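Local structure of peroxinectin A (Dictyostelium discoideum, 6ERC) at residues R233-F238 against R483-T487; R167-E173 against D247-Q252; L184-V189 against D204-V209; K34-N38 against C139-I143. The protein is a secreted haem peroxidase that uses hydrogen peroxide to oxidise phenolic donors and also shows activity toward iodide and thiocyanate. All coordinates share one frame. Residue numbers count along the deposited sequence, not the author numbering.

Contact 1 of 4, residues R233-F238 against R483-T487; sequences RLARKF and RECET
The 233-238 segment is one and a half turns of regular alpha-helix, with Lys237 N bonded to Arg233 O (3.3 Å) and Phe238 N to Leu234 O (2.9 Å); against it runs an irregular loop, Leu234 facing Cys485 with CA atoms 7.6 Å apart. Glu484 comes first. Its carbonyl O accepts a hydrogen bond from Lys237 NZ at 2.7 Å and lies 3.5 Å from Phe238 CE1, at the edge of the ring, while its carboxylate turns to His242. Cys485, extended (phi/psi -75/176), directs CB away from the helix. Glu486 (chi1 m, chi2 t) then reaches back between two basic residues spaced i/i+4 and forms a salt-bridge network with them: OE1 lies 2.7 Å from Arg233 NH1 and 2.8 Å from NH2 (Arg233 chi1 t, chi2 t, chi3 p), OE2 3.0 Å from Lys237 NZ (all chi t), and CD rests 3.6 Å from Leu234 CD2. The loop joins helices 476-481 and 490-497, and the Cys485-Cys257 disulfide fastens it to helix 247-275, on which Leu234 and Phe238 also pack.

Contact 2 of 4, residues R167-E173 against D247-Q252; sequences RSLSGGE and DERVFQ
Arg167, the first residue to leave helical geometry after helix 160-166, lays its side chain across the start of helix 247-275. With chi1 p, chi2 t and chi3 near -100°, its guanidinium lies flat on the Phe251 ring (chi1 t, chi2 84°), centres 4.0 Å apart and planes at 23°, a cation-pi stack extended by a CH-pi contact from Arg167 CD, 3.9 Å from the ring centroid. Its in-plane edges meet acids in a salt-bridge network: Arg167 NH2 pairs with Asp247 OD2 at 2.8 Å and Glu248 OE1 at 2.5 Å. Glu248 (chi1 t, chi2 p) curls back, its OE2 taking Gln252 NE2 at 2.8 Å. Asp247, chi1 t, uses OD1 to accept Gly172 N at 2.6 Å. A water joins this OD1 (2.8 Å) to Arg167 NE (2.9 Å) and Glu173 O (3.1 Å).

The loop folds as a type I' beta turn from Ser170 to Glu173, with Glu173 N bonded to Ser170 O at 3.3 Å; Ser168 N to Glu173 O at 2.9 Å closes the wider loop. Both central glycines have positive phi, and Gly172 CA lies 3.9 Å from Phe251 CA; a CB there would clash with Phe251 N and Val250 CB. Gly171 O touches Val250 CG1 at 3.2 Å. Two carboxylates more than balance the charge of a buried arginine whose flat face is spent on an aromatic ring.

Contact 3 of 4, residues L184-V189 against D204-V209; sequences LPPKNV and DQLYSV
Ser208 N donates to Pro186 O at 2.8 Å and 173°, the one strong direct hydrogen bond between these largely irregular segments. Tyr207 CA adds a CA-H...O contact to the same Pro186 O at 3.4 Å. Val189 N gives a weak bond to Ser208 OG (chi1 m) at 3.4 Å, and a water links Asn188 N (3.0 Å) to Leu206 O (2.5 Å). Leu184 ends strand 182-184, Asp204-Gln205 a 3-10 turn. Residues 185-187 are extended, Asn188 turns at phi/psi 59/26, and Lys187 faces Tyr207 with CA atoms 4.7 Å apart. The Tyr207 ring (chi1 m, chi2 -82°) packs on Pro185, CD1 to CB 4.0 Å, and its OH reaches Leu184 CD1 at 3.6 Å. Pro185 CB lies 4.0 Å from Val209 CG1. Helix 218-241 backs Pro185 and Tyr207. The contact closes an excursion whose 14 intervening residues hold no helix or strand, near the presumed distal haem side: the Val209 side chain is about 8 Å from those of His81 and Arg213, predicted proton acceptor and transition-state stabiliser.

Contact 4 of 4, residues K34-N38 against C139-I143; sequences KFNKN and CYEQI
This is a side-chain contact between a loop and an inner strand of the four-stranded antiparallel sheet: the 34-38 segment, between strand 24-25 and helix 48-56, leans on strand 139-144, which runs between strands 24-25 and 113-124. The loop has no regular structure and turns at Asn36 (phi/psi 52/68), so that Phe35 and Lys37 both send CB toward the strand while Asn36 points away. Tyr140 is the hub, with its CA 7.5 Å from that of Lys37. Phe35, chi1 p and chi2 84°, brings CZ to 3.9 Å from Tyr140 CB and 3.6 Å from Tyr140 O, which lies at the ring edge. Over one face of the Phe35 ring sits Gln142 NE2, 3.8 Å from CE1; Gln142 OE1 bonds Asn294. On the strand, Glu141 points its CB away from the loop, and Cys139 is held by a disulfide to Cys126. The loop backbone is secured separately, Phe35 O and Asn36 O both receiving Arg118 of strand 113-124. Tyr140 (chi1 m, chi2 99°) offers its ring to Lys37, whose chi3 and chi4 are both p, and its OH bonds Asp136. Lys37 NZ, bonded to Asn38 OD1 at a very short 2.4 Å, is 5.3 Å from the Tyr140 centroid and adds at most weak cation-pi attraction; closer is the CH-pi contact, with Lys37 CE 3.8 Å from the Tyr140 centroid.

From the N terminus, contact 4 closes first, bringing the loop after strand 24-25 onto strand 139-144 before any other contact opens. Contact 2 opens next, after helix 160-166, and its long loop closes at the start of helix 247-275. Contact 3 nests within that loop, with nearest atoms about 6 Å from contact 2. Contact 1 crosses contact 2: it opens on helix 218-241, before contact 2 has closed, and closes far along the chain at 483-487. These two touch through Arg236 and Glu173 and through Ala235 against Val250, on the consecutive helices 218-241 and 247-275; contact 1 alone ties in the C-terminal loop. Contact 4 stands apart, its centre about 45 Å from that of contact 1 across the molecule.

Contact 1 of 4, residues R233-F238 against R483-T487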
loop_
_atom_site.group_PDB
_atom_site.type_symbol
_atom_site.label_atom_id
_atom_site.label_comp_id
_atom_site.label_asym_id
_atom_site.label_seq_id
_atom_site.Cartn_x
_atom_site.Cartn_y
_atom_site.Cartn_z
ATOM N N ARG A 233 14.183 20.090 -6.725
ATOM C CA ARG A 233 13.788 21.475 -6.943
ATOM C C ARG A 233 13.939 22.288 -5.662
ATOM O O ARG A 233 14.501 23.390 -5.673
ATOM C CB ARG A 233 12.350 21.526 -7.458
ATOM C CG ARG A 233 11.917 22.882 -7.983
ATOM C CD ARG A 233 10.458 22.866 -8.396
ATOM N NE ARG A 233 9.586 22.556 -7.265
ATOM C CZ ARG A 233 9.187 23.444 -6.360
ATOM N NH1 ARG A 233 9.576 24.709 -6.445
ATOM N NH2 ARG A 233 8.398 23.068 -5.364
ATOM N N LEU A 234 13.454 21.750 -4.540
ATOM C CA LEU A 234 13.582 22.454 -3.269
ATOM C C LEU A 234 15.032 22.535 -2.811
ATOM O O LEU A 234 15.426 23.523 -2.182
ATOM C CB LEU A 234 12.732 21.769 -2.198
ATOM C CG LEU A 234 11.214 21.853 -2.359
ATOM C CD1 LEU A 234 10.533 21.067 -1.257
ATOM C CD2 LEU A 234 10.727 23.288 -2.347
ATOM N N ALA A 235 15.838 21.515 -3.108
ATOM C CA ALA A 235 17.243 21.552 -2.716
ATOM C C ALA A 235 17.974 22.699 -3.403
ATOM O O ALA A 235 18.802 23.377 -2.785
ATOM C CB ALA A 235 17.914 20.218 -3.040
ATOM N N ARG A 236 17.682 22.931 -4.685
ATOM C CA ARG A 236 18.307 24.036 -5.400
ATOM C C ARG A 236 17.889 25.382 -4.824
ATOM O O ARG A 236 18.683 26.331 -4.819
ATOM C CB ARG A 236 17.954 23.952 -6.885
ATOM C CG ARG A 236 18.593 22.766 -7.590
ATOM C CD ARG A 236 17.733 22.238 -8.734
ATOM N NE ARG A 236 18.283 20.999 -9.285
ATOM C CZ ARG A 236 17.609 20.145 -10.052
ATOM N NH1 ARG A 236 16.339 20.375 -10.366
ATOM N NH2 ARG A 236 18.206 19.049 -10.499
ATOM N N LYS A 237 16.651 25.489 -4.338
ATOM C CA LYS A 237 16.211 26.716 -3.685
ATOM C C LYS A 237 16.947 26.925 -2.367
ATOM O O LYS A 237 17.489 28.007 -2.112
ATOM C CB LYS A 237 14.700 26.667 -3.459
ATOM C CG LYS A 237 14.142 27.788 -2.591
ATOM C CD LYS A 237 12.660 27.575 -2.338
ATOM C CE LYS A 237 12.168 28.345 -1.130
ATOM N NZ LYS A 237 10.763 27.967 -0.808
ATOM N N PHE A 238 16.969 25.901 -1.509
ATOM C CA PHE A 238 17.661 26.025 -0.231
ATOM C C PHE A 238 19.151 26.255 -0.431
ATOM O O PHE A 238 19.787 26.937 0.379
ATOM C CB PHE A 238 17.432 24.774 0.621
ATOM C CG PHE A 238 15.992 24.522 0.967
ATOM C CD1 PHE A 238 15.095 25.571 1.095
ATOM C CD2 PHE A 238 15.536 23.230 1.170
ATOM C CE1 PHE A 238 13.772 25.332 1.415
ATOM C CE2 PHE A 238 14.215 22.988 1.491
ATOM C CZ PHE A 238 13.332 24.039 1.614
ATOM N N ARG A 483 9.429 26.199 7.490
ATOM C CA ARG A 483 8.890 27.516 7.176
ATOM C C ARG A 483 9.190 27.945 5.747
ATOM O O ARG A 483 8.505 28.834 5.228
ATOM C CB ARG A 483 9.437 28.555 8.159
ATOM C CG ARG A 483 10.951 28.655 8.210
ATOM C CD ARG A 483 11.389 29.639 9.285
ATOM N NE ARG A 483 12.597 29.200 9.980
ATOM C CZ ARG A 483 13.838 29.433 9.564
ATOM N NH1 ARG A 483 14.867 28.989 10.273
ATOM N NH2 ARG A 483 14.057 30.104 8.441
ATOM N N GLU A 484 10.183 27.340 5.098
ATOM C CA GLU A 484 10.543 27.694 3.731
ATOM C C GLU A 484 10.140 26.626 2.720
ATOM O O GLU A 484 10.578 26.685 1.567
ATOM C CB GLU A 484 12.047 27.970 3.636
ATOM C CG GLU A 484 12.528 29.066 4.578
ATOM C CD GLU A 484 13.907 29.590 4.221
ATOM O OE1 GLU A 484 14.025 30.798 3.919
ATOM O OE2 GLU A 484 14.870 28.794 4.239
ATOM N N CYS A 485 9.317 25.658 3.114
ATOM C CA CYS A 485 8.834 24.660 2.174
ATOM C C CYS A 485 7.759 25.269 1.274
ATOM O O CYS A 485 7.346 26.420 1.440
ATOM C CB CYS A 485 8.294 23.437 2.914
ATOM S SG CYS A 485 9.469 22.595 4.006
ATOM N N GLU A 486 7.299 24.481 0.307
ATOM C CA GLU A 486 6.286 24.895 -0.659
ATOM C C GLU A 486 5.198 23.836 -0.765
ATOM O O GLU A 486 4.806 23.408 -1.853
ATOM C CB GLU A 486 6.923 25.153 -2.019
ATOM C CG GLU A 486 8.147 26.047 -1.966
ATOM C CD GLU A 486 8.791 26.215 -3.323
ATOM O OE1 GLU A 486 8.272 25.635 -4.301
ATOM O OE2 GLU A 486 9.816 26.925 -3.412
ATOM N N THR A 487 4.689 23.399 0.382
ATOM C CA THR A 487 3.723 22.311 0.412
ATOM C C THR A 487 2.382 22.788 -0.131
ATOM O O THR A 487 1.783 23.726 0.404
ATOM C CB THR A 487 3.574 21.787 1.837
ATOM O OG1 THR A 487 4.864 21.424 2.343
ATOM C CG2 THR A 487 2.671 20.572 1.863
#

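Contact 2 of 4, residues R167-E173 against D247-Q252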
loop_
_atom_site.group_PDB
_atom_site.type_symbol
_atom_site.label_atom_id
_atom_site.label_comp_id
_atom_site.label_asym_id
_atom_site.label_seq_id
_atom_site.Cartn_x
_atom_site.Cartn_y
_atom_site.Cartn_z
ATOM N N ARG A 167 21.370 9.320 -2.955
ATOM C CA ARG A 167 21.499 10.759 -3.121
ATOM C C ARG A 167 22.870 11.105 -3.685
ATOM O O ARG A 167 23.853 10.391 -3.463
ATOM C CB ARG A 167 21.269 11.493 -1.796
ATOM C CG ARG A 167 22.115 10.992 -0.645
ATOM C CD ARG A 167 21.702 11.624 0.673
ATOM N NE ARG A 167 22.582 12.726 1.044
ATOM C CZ ARG A 167 22.667 13.241 2.266
ATOM N NH1 ARG A 167 21.923 12.759 3.255
ATOM N NH2 ARG A 167 23.503 14.237 2.504
ATOM N N SER A 168 22.920 12.214 -4.427
ATOM C CA SER A 168 24.141 12.606 -5.120
ATOM C C SER A 168 25.219 13.105 -4.170
ATOM O O SER A 168 26.393 13.123 -4.549
ATOM C CB SER A 168 23.838 13.691 -6.154
ATOM O OG SER A 168 23.352 14.868 -5.532
ATOM N N LEU A 169 24.854 13.503 -2.952
ATOM C CA LEU A 169 25.786 14.086 -1.994
ATOM C C LEU A 169 26.341 15.421 -2.476
ATOM O O LEU A 169 27.436 15.827 -2.070
ATOM C CB LEU A 169 26.936 13.119 -1.683
ATOM C CG LEU A 169 26.527 11.713 -1.234
ATOM C CD1 LEU A 169 27.748 10.824 -1.108
ATOM C CD2 LEU A 169 25.771 11.754 0.080
ATOM N N SER A 170 25.599 16.107 -3.341
ATOM C CA SER A 170 25.990 17.406 -3.872
ATOM C C SER A 170 24.743 18.269 -3.919
ATOM O O SER A 170 23.742 17.877 -4.526
ATOM C CB SER A 170 26.609 17.275 -5.267
ATOM O OG SER A 170 27.686 16.352 -5.266
ATOM N N GLY A 171 24.795 19.430 -3.270
ATOM C CA GLY A 171 23.632 20.295 -3.209
ATOM C C GLY A 171 22.441 19.683 -2.510
ATOM O O GLY A 171 21.329 20.201 -2.631
ATOM N N GLY A 172 22.645 18.591 -1.777
ATOM C CA GLY A 172 21.559 17.930 -1.079
ATOM C C GLY A 172 20.537 17.280 -1.984
ATOM O O GLY A 172 19.379 17.122 -1.586
ATOM N N GLU A 173 20.935 16.886 -3.188
ATOM C CA GLU A 173 20.009 16.384 -4.191
ATOM C C GLU A 173 20.021 14.860 -4.237
ATOM O O GLU A 173 20.917 14.199 -3.703
ATOM C CB GLU A 173 20.356 16.954 -5.569
ATOM C CG GLU A 173 20.268 18.469 -5.639
ATOM C CD GLU A 173 20.554 19.014 -7.025
ATOM O OE1 GLU A 173 20.057 18.427 -8.010
ATOM O OE2 GLU A 173 21.279 20.029 -7.130
ATOM N N ASP A 247 25.937 19.938 2.079
ATOM C CA ASP A 247 25.067 19.001 1.373
ATOM C C ASP A 247 24.089 18.318 2.322
ATOM O O ASP A 247 22.917 18.119 1.982
ATOM C CB ASP A 247 25.913 17.961 0.642
ATOM C CG ASP A 247 25.110 16.744 0.227
ATOM O OD1 ASP A 247 24.344 16.836 -0.755
ATOM O OD2 ASP A 247 25.243 15.694 0.889
ATOM N N GLU A 248 24.552 17.946 3.517
ATOM C CA GLU A 248 23.687 17.233 4.451
ATOM C C GLU A 248 22.533 18.109 4.923
ATOM O O GLU A 248 21.403 17.628 5.064
ATOM C CB GLU A 248 24.505 16.733 5.642
ATOM C CG GLU A 248 23.723 15.872 6.629
ATOM C CD GLU A 248 23.255 14.546 6.036
ATOM O OE1 GLU A 248 23.814 14.110 5.005
ATOM O OE2 GLU A 248 22.326 13.935 6.604
ATOM N N ARG A 249 22.792 19.394 5.179
ATOM C CA ARG A 249 21.734 20.272 5.672
ATOM C C ARG A 249 20.693 20.543 4.593
ATOM O O ARG A 249 19.490 20.574 4.881
ATOM C CB ARG A 249 22.330 21.587 6.179
ATOM C CG ARG A 249 21.298 22.603 6.682
ATOM C CD ARG A 249 20.496 22.079 7.870
ATOM N NE ARG A 249 19.397 22.971 8.232
ATOM C CZ ARG A 249 19.520 24.053 8.996
ATOM N NH1 ARG A 249 20.702 24.402 9.491
ATOM N NH2 ARG A 249 18.454 24.798 9.263
ATOM N N VAL A 250 21.129 20.759 3.352
ATOM C CA VAL A 250 20.175 20.993 2.273
ATOM C C VAL A 250 19.311 19.759 2.062
ATOM O O VAL A 250 18.097 19.860 1.847
ATOM C CB VAL A 250 20.908 21.396 0.981
ATOM C CG1 VAL A 250 19.914 21.600 -0.157
ATOM C CG2 VAL A 250 21.719 22.660 1.204
ATOM N N PHE A 251 19.921 18.573 2.121
ATOM C CA PHE A 251 19.160 17.343 1.945
ATOM C C PHE A 251 18.084 17.208 3.014
ATOM O O PHE A 251 16.906 17.000 2.704
ATOM C CB PHE A 251 20.093 16.134 1.973
ATOM C CG PHE A 251 19.368 14.828 2.091
ATOM C CD1 PHE A 251 18.856 14.206 0.968
ATOM C CD2 PHE A 251 19.177 14.236 3.328
ATOM C CE1 PHE A 251 18.177 13.012 1.074
ATOM C CE2 PHE A 251 18.499 13.044 3.439
ATOM C CZ PHE A 251 17.999 12.430 2.312
ATOM N N GLN A 252 18.473 17.323 4.287
ATOM C CA GLN A 252 17.518 17.126 5.373
ATOM C C GLN A 252 16.369 18.122 5.284
ATOM O O GLN A 252 15.199 17.749 5.419
ATOM C CB GLN A 252 18.230 17.237 6.723
ATOM C CG GLN A 252 19.248 16.133 6.984
ATOM C CD GLN A 252 18.647 14.741 6.907
ATOM O OE1 GLN A 252 17.428 14.567 6.976
ATOM N NE2 GLN A 252 19.503 13.739 6.757
HETATM O O HOH W 1 22.727 14.543 -1.230
#

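Contact 3 of 4, residues L184-V189 against D204-V209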
loop_
_atom_site.group_PDB
_atom_site.type_symbol
_atom_site.label_atom_id
_atom_site.label_comp_id
_atom_site.label_asym_id
_atom_site.label_seq_id
_atom_site.Cartn_x
_atom_site.Cartn_y
_atom_site.Cartn_z
ATOM N N LEU A 184 14.426 11.048 -14.643
ATOM C CA LEU A 184 13.846 9.820 -14.113
ATOM C C LEU A 184 14.693 9.311 -12.952
ATOM O O LEU A 184 15.818 9.785 -12.755
ATOM C CB LEU A 184 13.743 8.759 -15.210
ATOM C CG LEU A 184 12.873 9.129 -16.414
ATOM C CD1 LEU A 184 12.937 8.037 -17.467
ATOM C CD2 LEU A 184 11.434 9.377 -15.990
ATOM N N PRO A 185 14.196 8.362 -12.163
ATOM C CA PRO A 185 14.972 7.864 -11.022
ATOM C C PRO A 185 16.258 7.201 -11.479
ATOM O O PRO A 185 16.436 6.922 -12.674
ATOM C CB PRO A 185 14.024 6.852 -10.359
ATOM C CG PRO A 185 12.656 7.249 -10.811
ATOM C CD PRO A 185 12.839 7.783 -12.199
ATOM N N PRO A 186 17.179 6.934 -10.558
ATOM C CA PRO A 186 18.457 6.321 -10.928
ATOM C C PRO A 186 18.326 4.811 -11.086
ATOM O O PRO A 186 17.295 4.210 -10.781
ATOM C CB PRO A 186 19.367 6.680 -9.750
ATOM C CG PRO A 186 18.438 6.764 -8.584
ATOM C CD PRO A 186 17.095 7.211 -9.114
ATOM N N LYS A 187 19.407 4.199 -11.565
ATOM C CA LYS A 187 19.436 2.762 -11.797
ATOM C C LYS A 187 20.788 2.193 -11.386
ATOM O O LYS A 187 21.798 2.901 -11.339
ATOM C CB LYS A 187 19.150 2.428 -13.267
ATOM C CG LYS A 187 17.721 2.731 -13.704
ATOM C CD LYS A 187 17.558 2.662 -15.219
ATOM C CE LYS A 187 18.193 3.871 -15.904
ATOM N NZ LYS A 187 17.911 3.910 -17.366
ATOM N N ASN A 188 20.789 0.889 -11.090
ATOM C CA ASN A 188 22.007 0.142 -10.767
ATOM C C ASN A 188 22.739 0.728 -9.565
ATOM O O ASN A 188 23.955 0.567 -9.427
ATOM C CB ASN A 188 22.957 0.079 -11.967
ATOM C CG ASN A 188 22.334 -0.594 -13.169
ATOM O OD1 ASN A 188 21.436 -1.419 -13.031
ATOM N ND2 ASN A 188 22.814 -0.247 -14.357
ATOM N N VAL A 189 22.017 1.408 -8.681
ATOM C CA VAL A 189 22.636 2.037 -7.517
ATOM C C VAL A 189 23.105 0.940 -6.564
ATOM O O VAL A 189 22.281 0.141 -6.095
ATOM C CB VAL A 189 21.663 3.003 -6.823
ATOM C CG1 VAL A 189 22.333 3.673 -5.630
ATOM C CG2 VAL A 189 21.163 4.044 -7.814
ATOM N N ASP A 204 19.057 -5.067 -13.337
ATOM C CA ASP A 204 19.837 -3.879 -13.671
ATOM C C ASP A 204 19.064 -2.888 -14.533
ATOM O O ASP A 204 19.549 -1.770 -14.741
ATOM C CB ASP A 204 21.142 -4.258 -14.380
ATOM C CG ASP A 204 20.913 -5.079 -15.631
ATOM O OD1 ASP A 204 20.277 -6.147 -15.527
ATOM O OD2 ASP A 204 21.369 -4.657 -16.717
ATOM N N GLN A 205 17.888 -3.261 -15.038
ATOM C CA GLN A 205 17.036 -2.333 -15.768
ATOM C C GLN A 205 15.958 -1.701 -14.895
ATOM O O GLN A 205 15.268 -0.788 -15.359
ATOM C CB GLN A 205 16.374 -3.040 -16.958
ATOM C CG GLN A 205 17.350 -3.442 -18.061
ATOM C CD GLN A 205 16.709 -4.304 -19.143
ATOM O OE1 GLN A 205 17.370 -5.160 -19.737
ATOM N NE2 GLN A 205 15.421 -4.081 -19.407
ATOM N N LEU A 206 15.799 -2.156 -13.654
ATOM C CA LEU A 206 14.828 -1.564 -12.747
ATOM C C LEU A 206 15.375 -0.282 -12.132
ATOM O O LEU A 206 16.588 -0.105 -11.978
ATOM C CB LEU A 206 14.459 -2.542 -11.629
ATOM C CG LEU A 206 13.880 -3.897 -12.039
ATOM C CD1 LEU A 206 13.581 -4.720 -10.793
ATOM C CD2 LEU A 206 12.626 -3.738 -12.891
ATOM N N TYR A 207 14.463 0.614 -11.772
ATOM C CA TYR A 207 14.844 1.861 -11.129
ATOM C C TYR A 207 15.097 1.632 -9.644
ATOM O O TYR A 207 14.401 0.849 -8.995
ATOM C CB TYR A 207 13.757 2.917 -11.329
ATOM C CG TYR A 207 13.597 3.338 -12.774
ATOM C CD1 TYR A 207 14.448 4.280 -13.341
ATOM C CD2 TYR A 207 12.600 2.789 -13.574
ATOM C CE1 TYR A 207 14.311 4.665 -14.658
ATOM C CE2 TYR A 207 12.454 3.170 -14.895
ATOM C CZ TYR A 207 13.314 4.110 -15.431
ATOM O OH TYR A 207 13.176 4.493 -16.745
ATOM N N SER A 208 16.108 2.317 -9.115
ATOM C CA SER A 208 16.522 2.172 -7.723
ATOM C C SER A 208 15.905 3.300 -6.900
ATOM O O SER A 208 16.323 4.458 -7.009
ATOM C CB SER A 208 18.045 2.182 -7.619
ATOM O OG SER A 208 18.614 1.185 -8.452
ATOM N N VAL A 209 14.912 2.957 -6.075
ATOM C CA VAL A 209 14.232 3.913 -5.212
ATOM C C VAL A 209 14.203 3.361 -3.790
ATOM O O VAL A 209 14.533 2.202 -3.537
ATOM C CB VAL A 209 12.802 4.231 -5.700
ATOM C CG1 VAL A 209 12.849 4.931 -7.056
ATOM C CG2 VAL A 209 11.958 2.961 -5.772
HETATM O O HOH W 2 18.711 -1.229 -11.150
#

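Contact 4 of 4, residues K34-N38 against C139-I143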
loop_
_atom_site.group_PDB
_atom_site.type_symbol
_atom_site.label_atom_id
_atom_site.label_comp_id
_atom_site.label_asym_id
_atom_site.label_seq_id
_atom_site.Cartn_x
_atom_site.Cartn_y
_atom_site.Cartn_z
ATOM N N LYS A 34 -5.836 -18.885 16.512
ATOM C CA LYS A 34 -4.620 -19.673 16.348
ATOM C C LYS A 34 -4.305 -19.874 14.872
ATOM O O LYS A 34 -5.145 -20.348 14.101
ATOM C CB LYS A 34 -4.773 -21.026 17.048
ATOM C CG LYS A 34 -5.037 -20.924 18.542
ATOM C CD LYS A 34 -4.698 -22.221 19.272
ATOM C CE LYS A 34 -5.528 -23.393 18.780
ATOM N NZ LYS A 34 -5.238 -24.635 19.557
ATOM N N PHE A 35 -3.088 -19.503 14.478
ATOM C CA PHE A 35 -2.650 -19.628 13.095
ATOM C C PHE A 35 -1.517 -20.631 12.917
ATOM O O PHE A 35 -1.088 -20.860 11.782
ATOM C CB PHE A 35 -2.229 -18.257 12.536
ATOM C CG PHE A 35 -1.313 -17.476 13.440
ATOM C CD1 PHE A 35 0.052 -17.705 13.435
ATOM C CD2 PHE A 35 -1.817 -16.497 14.279
ATOM C CE1 PHE A 35 0.893 -16.985 14.259
ATOM C CE2 PHE A 35 -0.979 -15.773 15.106
ATOM C CZ PHE A 35 0.376 -16.017 15.095
ATOM N N ASN A 36 -1.028 -21.236 13.998
ATOM C CA ASN A 36 -0.068 -22.337 13.926
ATOM C C ASN A 36 1.134 -21.959 13.055
ATOM O O ASN A 36 1.358 -22.497 11.971
ATOM C CB ASN A 36 -0.764 -23.597 13.400
ATOM C CG ASN A 36 0.021 -24.857 13.683
ATOM O OD1 ASN A 36 -0.021 -25.389 14.788
ATOM N ND2 ASN A 36 0.738 -25.344 12.683
ATOM N N LYS A 37 1.914 -21.012 13.583
ATOM C CA LYS A 37 3.000 -20.395 12.824
ATOM C C LYS A 37 3.879 -21.436 12.137
ATOM O O LYS A 37 4.076 -21.397 10.918
ATOM C CB LYS A 37 3.847 -19.519 13.752
ATOM C CG LYS A 37 4.941 -18.736 13.033
ATOM C CD LYS A 37 6.016 -18.244 13.993
ATOM C CE LYS A 37 6.951 -19.364 14.443
ATOM N NZ LYS A 37 7.721 -19.953 13.308
ATOM N N ASN A 38 4.432 -22.369 12.914
ATOM C CA ASN A 38 5.419 -23.299 12.375
ATOM C C ASN A 38 4.829 -24.271 11.360
ATOM O O ASN A 38 5.587 -24.873 10.591
ATOM C CB ASN A 38 6.074 -24.075 13.517
ATOM C CG ASN A 38 6.895 -23.185 14.424
ATOM O OD1 ASN A 38 7.526 -22.230 13.968
ATOM N ND2 ASN A 38 6.887 -23.489 15.718
ATOM N N CYS A 139 3.267 -17.692 22.021
ATOM C CA CYS A 139 2.554 -16.592 21.389
ATOM C C CYS A 139 3.449 -15.899 20.374
ATOM O O CYS A 139 4.613 -15.585 20.659
ATOM C CB CYS A 139 2.056 -15.591 22.434
ATOM S SG CYS A 139 0.802 -16.273 23.535
ATOM N N TYR A 140 2.890 -15.663 19.189
ATOM C CA TYR A 140 3.626 -15.047 18.089
ATOM C C TYR A 140 2.890 -13.842 17.540
ATOM O O TYR A 140 1.660 -13.750 17.604
ATOM C CB TYR A 140 3.871 -16.021 16.927
ATOM C CG TYR A 140 4.655 -17.232 17.340
ATOM C CD1 TYR A 140 4.006 -18.415 17.622
ATOM C CD2 TYR A 140 6.041 -17.191 17.474
ATOM C CE1 TYR A 140 4.698 -19.535 18.013
ATOM C CE2 TYR A 140 6.743 -18.310 17.870
ATOM C CZ TYR A 140 6.074 -19.480 18.137
ATOM O OH TYR A 140 6.785 -20.592 18.526
ATOM N N GLU A 141 3.677 -12.937 16.975
ATOM C CA GLU A 141 3.149 -11.761 16.306
ATOM C C GLU A 141 3.932 -11.500 15.032
ATOM O O GLU A 141 5.144 -11.741 14.977
ATOM C CB GLU A 141 3.210 -10.536 17.236
ATOM C CG GLU A 141 2.546 -9.278 16.685
ATOM C CD GLU A 141 1.146 -9.538 16.138
ATOM O OE1 GLU A 141 1.024 -9.841 14.931
ATOM O OE2 GLU A 141 0.168 -9.442 16.911
ATOM N N GLN A 142 3.221 -11.054 13.997
ATOM C CA GLN A 142 3.879 -10.778 12.731
ATOM C C GLN A 142 4.722 -9.509 12.819
ATOM O O GLN A 142 4.455 -8.600 13.615
ATOM C CB GLN A 142 2.857 -10.654 11.594
ATOM C CG GLN A 142 2.380 -11.987 11.015
ATOM C CD GLN A 142 1.421 -12.725 11.932
ATOM O OE1 GLN A 142 0.557 -12.118 12.564
ATOM N NE2 GLN A 142 1.570 -14.040 12.007
ATOM N N ILE A 143 5.766 -9.464 11.989
ATOM C CA ILE A 143 6.787 -8.413 12.040
ATOM C C ILE A 143 6.583 -7.457 10.874
ATOM O O ILE A 143 6.488 -7.883 9.716
ATOM C CB ILE A 143 8.218 -9.006 12.028
ATOM C CG1 ILE A 143 8.573 -9.625 13.405
ATOM C CG2 ILE A 143 9.236 -7.918 11.627
ATOM C CD1 ILE A 143 9.253 -8.663 14.389
#